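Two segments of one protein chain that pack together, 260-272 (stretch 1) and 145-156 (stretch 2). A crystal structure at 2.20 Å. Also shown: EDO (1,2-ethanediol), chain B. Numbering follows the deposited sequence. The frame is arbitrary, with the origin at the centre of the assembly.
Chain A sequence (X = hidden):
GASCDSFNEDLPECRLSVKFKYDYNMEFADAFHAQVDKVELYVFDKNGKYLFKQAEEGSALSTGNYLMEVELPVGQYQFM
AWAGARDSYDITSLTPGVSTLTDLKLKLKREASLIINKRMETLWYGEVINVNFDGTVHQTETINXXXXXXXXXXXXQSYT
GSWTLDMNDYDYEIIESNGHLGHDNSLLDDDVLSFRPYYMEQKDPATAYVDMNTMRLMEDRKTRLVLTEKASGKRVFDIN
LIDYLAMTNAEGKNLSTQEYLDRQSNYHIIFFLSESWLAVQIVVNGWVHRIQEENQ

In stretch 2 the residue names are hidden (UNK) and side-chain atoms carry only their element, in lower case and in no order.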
# COMPACT_ATOMS: atom_id res chain seq x y z
N TYR A 260 -4.31 -0.92 -11.44
CA TYR A 260 -3.23 -1.90 -11.32
C TYR A 260 -2.41 -1.64 -10.05
O TYR A 260 -2.14 -2.55 -9.26
CB TYR A 260 -2.32 -1.86 -12.52
CG TYR A 260 -1.13 -2.76 -12.40
CD1 TYR A 260 -1.29 -4.12 -12.16
CD2 TYR A 260 0.17 -2.27 -12.55
CE1 TYR A 260 -0.18 -4.95 -12.07
CE2 TYR A 260 1.27 -3.09 -12.50
CZ TYR A 260 1.09 -4.43 -12.24
OH TYR A 260 2.17 -5.24 -12.16
N LEU A 261 -2.04 -0.38 -9.84
CA LEU A 261 -1.28 -0.02 -8.65
C LEU A 261 -2.01 -0.37 -7.32
O LEU A 261 -1.37 -0.78 -6.33
CB LEU A 261 -0.93 1.46 -8.68
CG LEU A 261 0.01 1.89 -9.81
CD1 LEU A 261 0.28 3.42 -9.69
CD2 LEU A 261 1.29 1.06 -9.80
N ASP A 262 -3.32 -0.24 -7.31
CA ASP A 262 -4.10 -0.56 -6.10
C ASP A 262 -4.28 -2.03 -5.95
O ASP A 262 -4.15 -2.58 -4.82
CB ASP A 262 -5.49 0.06 -6.13
CG ASP A 262 -5.47 1.55 -5.96
OD1 ASP A 262 -4.56 2.09 -5.32
OD2 ASP A 262 -6.40 2.18 -6.48
N ARG A 263 -4.57 -2.70 -7.05
CA ARG A 263 -4.88 -4.13 -7.00
C ARG A 263 -3.67 -5.00 -6.73
O ARG A 263 -3.77 -6.01 -6.05
CB ARG A 263 -5.52 -4.60 -8.30
CG ARG A 263 -7.01 -4.46 -8.36
CD ARG A 263 -7.50 -5.16 -9.62
NE ARG A 263 -8.87 -4.80 -9.93
CZ ARG A 263 -9.95 -5.38 -9.43
NH1 ARG A 263 -9.86 -6.40 -8.57
NH2 ARG A 263 -11.14 -4.94 -9.81
N GLN A 264 -2.53 -4.63 -7.31
CA GLN A 264 -1.30 -5.39 -7.15
C GLN A 264 -0.51 -4.82 -5.99
O GLN A 264 -0.23 -3.61 -5.95
CB GLN A 264 -0.46 -5.29 -8.45
CG GLN A 264 0.83 -6.13 -8.45
CD GLN A 264 0.59 -7.57 -7.99
OE1 GLN A 264 0.48 -7.82 -6.80
NE2 GLN A 264 0.50 -8.50 -8.93
N SER A 265 -0.11 -5.67 -5.06
CA SER A 265 0.73 -5.17 -3.98
C SER A 265 2.05 -5.90 -3.79
O SER A 265 2.81 -5.59 -2.86
CB SER A 265 -0.07 -5.12 -2.66
OG SER A 265 -1.21 -4.30 -2.81
N ASN A 266 2.32 -6.89 -4.64
CA ASN A 266 3.63 -7.50 -4.68
C ASN A 266 4.22 -7.38 -6.05
O ASN A 266 3.67 -7.91 -7.01
CB ASN A 266 3.56 -8.97 -4.33
CG ASN A 266 3.02 -9.19 -2.98
OD1 ASN A 266 1.84 -9.48 -2.82
ND2 ASN A 266 3.87 -9.02 -1.97
N TYR A 267 5.38 -6.75 -6.12
CA TYR A 267 6.03 -6.48 -7.38
C TYR A 267 7.43 -7.04 -7.34
O TYR A 267 8.25 -6.59 -6.56
CB TYR A 267 6.10 -4.98 -7.59
CG TYR A 267 4.76 -4.28 -7.71
CD1 TYR A 267 4.08 -3.88 -6.60
CD2 TYR A 267 4.21 -4.00 -8.95
CE1 TYR A 267 2.87 -3.23 -6.70
CE2 TYR A 267 3.00 -3.34 -9.06
CZ TYR A 267 2.34 -2.97 -7.94
OH TYR A 267 1.15 -2.31 -8.04
N HIS A 268 7.70 -8.04 -8.15
CA HIS A 268 9.04 -8.55 -8.26
C HIS A 268 9.57 -8.10 -9.59
O HIS A 268 9.13 -8.58 -10.63
CB HIS A 268 9.06 -10.06 -8.20
CG HIS A 268 10.44 -10.64 -8.26
ND1 HIS A 268 10.70 -11.98 -8.13
CD2 HIS A 268 11.65 -10.04 -8.42
CE1 HIS A 268 11.99 -12.20 -8.23
NE2 HIS A 268 12.60 -11.04 -8.41
N ILE A 269 10.51 -7.16 -9.53
CA ILE A 269 11.08 -6.52 -10.70
C ILE A 269 12.55 -6.82 -10.79
O ILE A 269 13.32 -6.49 -9.86
CB ILE A 269 10.87 -5.00 -10.63
CG1 ILE A 269 9.39 -4.69 -10.28
CG2 ILE A 269 11.37 -4.34 -11.93
CD1 ILE A 269 9.03 -3.22 -10.40
N ILE A 270 12.96 -7.46 -11.88
CA ILE A 270 14.35 -7.51 -12.27
C ILE A 270 14.67 -6.39 -13.29
O ILE A 270 14.01 -6.30 -14.32
CB ILE A 270 14.75 -8.82 -12.93
CG1 ILE A 270 14.22 -10.04 -12.16
CG2 ILE A 270 16.25 -8.92 -12.94
CD1 ILE A 270 14.66 -10.08 -10.74
N PHE A 271 15.69 -5.58 -13.00
CA PHE A 271 16.32 -4.72 -13.98
C PHE A 271 17.53 -5.38 -14.63
O PHE A 271 18.45 -5.89 -13.94
CB PHE A 271 16.76 -3.41 -13.34
CG PHE A 271 15.63 -2.65 -12.72
CD1 PHE A 271 15.17 -2.98 -11.47
CD2 PHE A 271 15.04 -1.61 -13.40
CE1 PHE A 271 14.14 -2.31 -10.91
CE2 PHE A 271 14.00 -0.93 -12.83
CZ PHE A 271 13.55 -1.28 -11.59
N PHE A 272 17.52 -5.37 -15.96
CA PHE A 272 18.62 -5.82 -16.79
C PHE A 272 19.30 -4.59 -17.33
O PHE A 272 18.73 -3.87 -18.16
CB PHE A 272 18.12 -6.72 -17.91
CG PHE A 272 17.54 -7.99 -17.42
CD1 PHE A 272 16.25 -8.01 -16.92
CD2 PHE A 272 18.30 -9.13 -17.36
CE1 PHE A 272 15.73 -9.18 -16.41
CE2 PHE A 272 17.79 -10.30 -16.84
CZ PHE A 272 16.51 -10.33 -16.37
N UNK A 145 -12.22 -3.02 1.03
CA UNK A 145 -10.84 -2.77 1.45
C UNK A 145 -9.88 -2.68 0.28
O UNK A 145 -9.91 -3.55 -0.63
c UNK A 145 -10.84 -2.56 4.40
c UNK A 145 -10.34 -3.87 2.40
c UNK A 145 -11.04 -3.90 3.74
c UNK A 145 -10.55 -5.12 4.61
N UNK A 146 -9.02 -1.67 0.35
CA UNK A 146 -8.01 -1.39 -0.65
C UNK A 146 -6.63 -1.41 0.01
O UNK A 146 -6.40 -0.71 1.01
c UNK A 146 -8.26 0.02 -1.25
c UNK A 146 -9.96 1.33 -2.51
c UNK A 146 -9.61 0.02 -2.01
c UNK A 146 -7.11 0.46 -2.17
N UNK A 147 -5.71 -2.18 -0.56
CA UNK A 147 -4.41 -2.33 0.03
C UNK A 147 -3.57 -1.14 -0.28
O UNK A 147 -3.47 -0.72 -1.43
n UNK A 147 -0.26 -7.59 0.17
c UNK A 147 -3.70 -3.61 -0.42
c UNK A 147 0.26 -6.42 0.50
c UNK A 147 -2.43 -3.85 0.34
c UNK A 147 -1.91 -5.28 0.22
n UNK A 147 1.53 -6.35 0.82
n UNK A 147 -0.48 -5.33 0.52
N UNK A 148 -2.96 -0.58 0.78
CA UNK A 148 -2.21 0.67 0.65
C UNK A 148 -0.69 0.48 0.71
O UNK A 148 0.09 1.34 0.23
o UNK A 148 -4.33 3.20 2.32
o UNK A 148 -4.41 2.37 0.30
c UNK A 148 -2.64 1.63 1.77
c UNK A 148 -3.88 2.45 1.43
N UNK A 149 -0.25 -0.60 1.35
CA UNK A 149 1.16 -0.87 1.48
C UNK A 149 1.60 -1.81 0.35
O UNK A 149 0.86 -2.73 -0.04
o UNK A 149 0.58 -2.48 3.17
c UNK A 149 1.41 -0.34 3.91
c UNK A 149 1.49 -1.43 2.85
N UNK A 150 2.79 -1.54 -0.20
CA UNK A 150 3.25 -2.20 -1.40
C UNK A 150 4.66 -2.79 -1.17
O UNK A 150 5.60 -2.11 -0.73
c UNK A 150 -0.59 -1.04 -2.97
n UNK A 150 -1.65 -1.86 -3.67
c UNK A 150 0.83 -1.50 -3.30
c UNK A 150 3.25 -1.18 -2.55
c UNK A 150 1.91 -0.51 -2.76
N UNK A 151 4.80 -4.07 -1.45
CA UNK A 151 6.04 -4.77 -1.24
C UNK A 151 6.67 -4.95 -2.61
O UNK A 151 5.99 -5.27 -3.59
c UNK A 151 7.06 -6.91 -0.45
c UNK A 151 5.25 -5.75 0.91
c UNK A 151 4.96 -6.91 1.76
c UNK A 151 5.78 -6.08 -0.50
N UNK A 152 7.96 -4.68 -2.70
CA UNK A 152 8.67 -4.81 -3.98
C UNK A 152 9.99 -5.53 -3.76
O UNK A 152 10.72 -5.21 -2.83
c UNK A 152 7.76 -2.54 -4.56
c UNK A 152 8.93 -3.46 -4.68
c UNK A 152 10.12 -2.81 -4.10
N UNK A 153 10.25 -6.55 -4.58
CA UNK A 153 11.52 -7.24 -4.59
C UNK A 153 12.27 -6.81 -5.83
O UNK A 153 11.81 -7.07 -6.95
c UNK A 153 12.64 -9.48 -4.81
c UNK A 153 11.87 -12.25 -2.48
n UNK A 153 11.36 -12.26 -1.26
c UNK A 153 12.50 -10.96 -4.47
c UNK A 153 11.32 -8.73 -4.60
n UNK A 153 12.28 -13.38 -3.05
n UNK A 153 11.98 -11.11 -3.12
N UNK A 154 13.40 -6.13 -5.65
CA UNK A 154 14.20 -5.68 -6.78
C UNK A 154 15.44 -6.53 -6.97
O UNK A 154 16.15 -6.83 -6.02
c UNK A 154 12.68 -3.19 -7.80
c UNK A 154 12.33 -1.34 -5.81
c UNK A 154 13.51 -3.25 -6.70
c UNK A 154 14.62 -4.24 -6.63
c UNK A 154 11.69 -2.23 -7.89
c UNK A 154 11.52 -1.31 -6.89
c UNK A 154 13.32 -2.31 -5.71
N UNK A 155 15.69 -6.92 -8.22
CA UNK A 155 16.93 -7.53 -8.65
C UNK A 155 17.60 -6.66 -9.70
O UNK A 155 16.93 -6.00 -10.51
N UNK A 156 18.92 -6.64 -9.70
CA UNK A 156 19.64 -5.85 -10.66
C UNK A 156 20.71 -6.74 -11.26
O UNK A 156 21.56 -7.22 -10.53
c UNK A 156 20.26 -4.62 -9.97
c UNK A 156 17.70 -1.94 -9.25
c UNK A 156 19.25 -3.77 -9.25
c UNK A 156 17.34 -2.24 -7.98
c UNK A 156 18.90 -4.06 -7.96
c UNK A 156 18.66 -2.70 -9.89
c UNK A 156 17.94 -3.31 -7.32
C1 EDO B . 7.24 -9.56 -3.80
O1 EDO B . 6.32 -9.51 -2.69
C2 EDO B . 8.06 -10.85 -3.71
O2 EDO B . 8.05 -11.59 -4.95
O HOH W 1 -3.26 1.72 -2.88
O HOH W 2 -6.14 -3.20 -3.22
O HOH W 3 2.42 -9.29 0.39

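Position 145 carries four carbons forked at the second and lies out of reach of stretch 1: Leu-145, a buried apolar residue. Position 146 also has four carbons, but the fork is at the first and one arm is two carbons long; a carbon comes near Asp-262. This is Ile-146, apolar and buried, its CG2 4.3 Å from CG of Asp-262.

At 147, three carbons lead to a nitrogen and then to a carbon bearing two more nitrogens, and Ser-265 rests against this flat end: Arg-147. CB of Ser-265 lies over one face of the guanidinium, 3.2 Å from NE, while NE donates to the backbone O of position 149 (3.0 Å). Position 148 has two carbons, the second carrying two oxygens, and makes no contact: Asp-148, whose OD1 is hydrogen-bonded elsewhere in the structure, so burial costs it little. Position 149, one carbon bearing an oxygen and a carbon, turns its side chain away: Thr-149. Its OG1 is likewise satisfied elsewhere, and its backbone O lies 3.7 Å from CB of Ser-265.

Position 150 is an unbranched row of four carbons ending in a nitrogen that reaches oxygens of Leu-261, Gln-264 and Ser-265: Lys-150. Its length carries NZ to the end of the helix, where it donates to O of Leu-261 (2.9 Å), O of Gln-264 (3.2 Å) and OG of Ser-265 (2.6 Å), and within its own stretch to O of Arg-147 (3.1 Å). A buried ammonium thus finds several oxygens.

Position 151, four carbons forked at the first with one arm longer, meets Asn-266: Ile-151, beta-branched and at home in a strand, its CB 3.8 Å from ND2 of Asn-266. Position 152, one carbon carrying two, packs near Tyr-267: Val-152, also beta-branched, and buried, its CG1 4.2 Å from CB of Tyr-267.

Position 153 has three carbons, a nitrogen, then a carbon carrying two more nitrogens, its carbons over the His-268 ring: Arg-153. CD lies 4.0 Å from the ring centroid, and the polar end bonds elsewhere in the structure.

Position 154, one carbon and a six-carbon ring without oxygen, touches Ile-269 and Phe-271: Phe-154, suited to this buried apolar face. Its CE1 lies 3.8 Å from CD1 of Ile-269, its CD1 3.5 Å from CE1 of Phe-271. Position 155 has no side chain, hence Gly-155; an ideal CB would sit 2.8 Å from CD1 of Ile-270, a clash. Position 156, one carbon then a ring of six carbons, lies against Phe-271: Phe-156, nearly parallel to that ring but slid apart, CE2 3.5 Å from CD1 of Phe-271.

The contact works as a parallel pair of strands. Backbone hydrogen bonds run from N of Ile-151 to O of Ser-265 (2.9 Å) through to N of Phe-271 to O of Gly-155 (2.8 Å). Apolar side chains pack beside Tyr-267, Ile-269 and Phe-271, Arg-153 covers His-268 on the other face, and Lys-150 ties the strand to the helix end.

Stretch 2 145-156: LIRDTKIVRFGF
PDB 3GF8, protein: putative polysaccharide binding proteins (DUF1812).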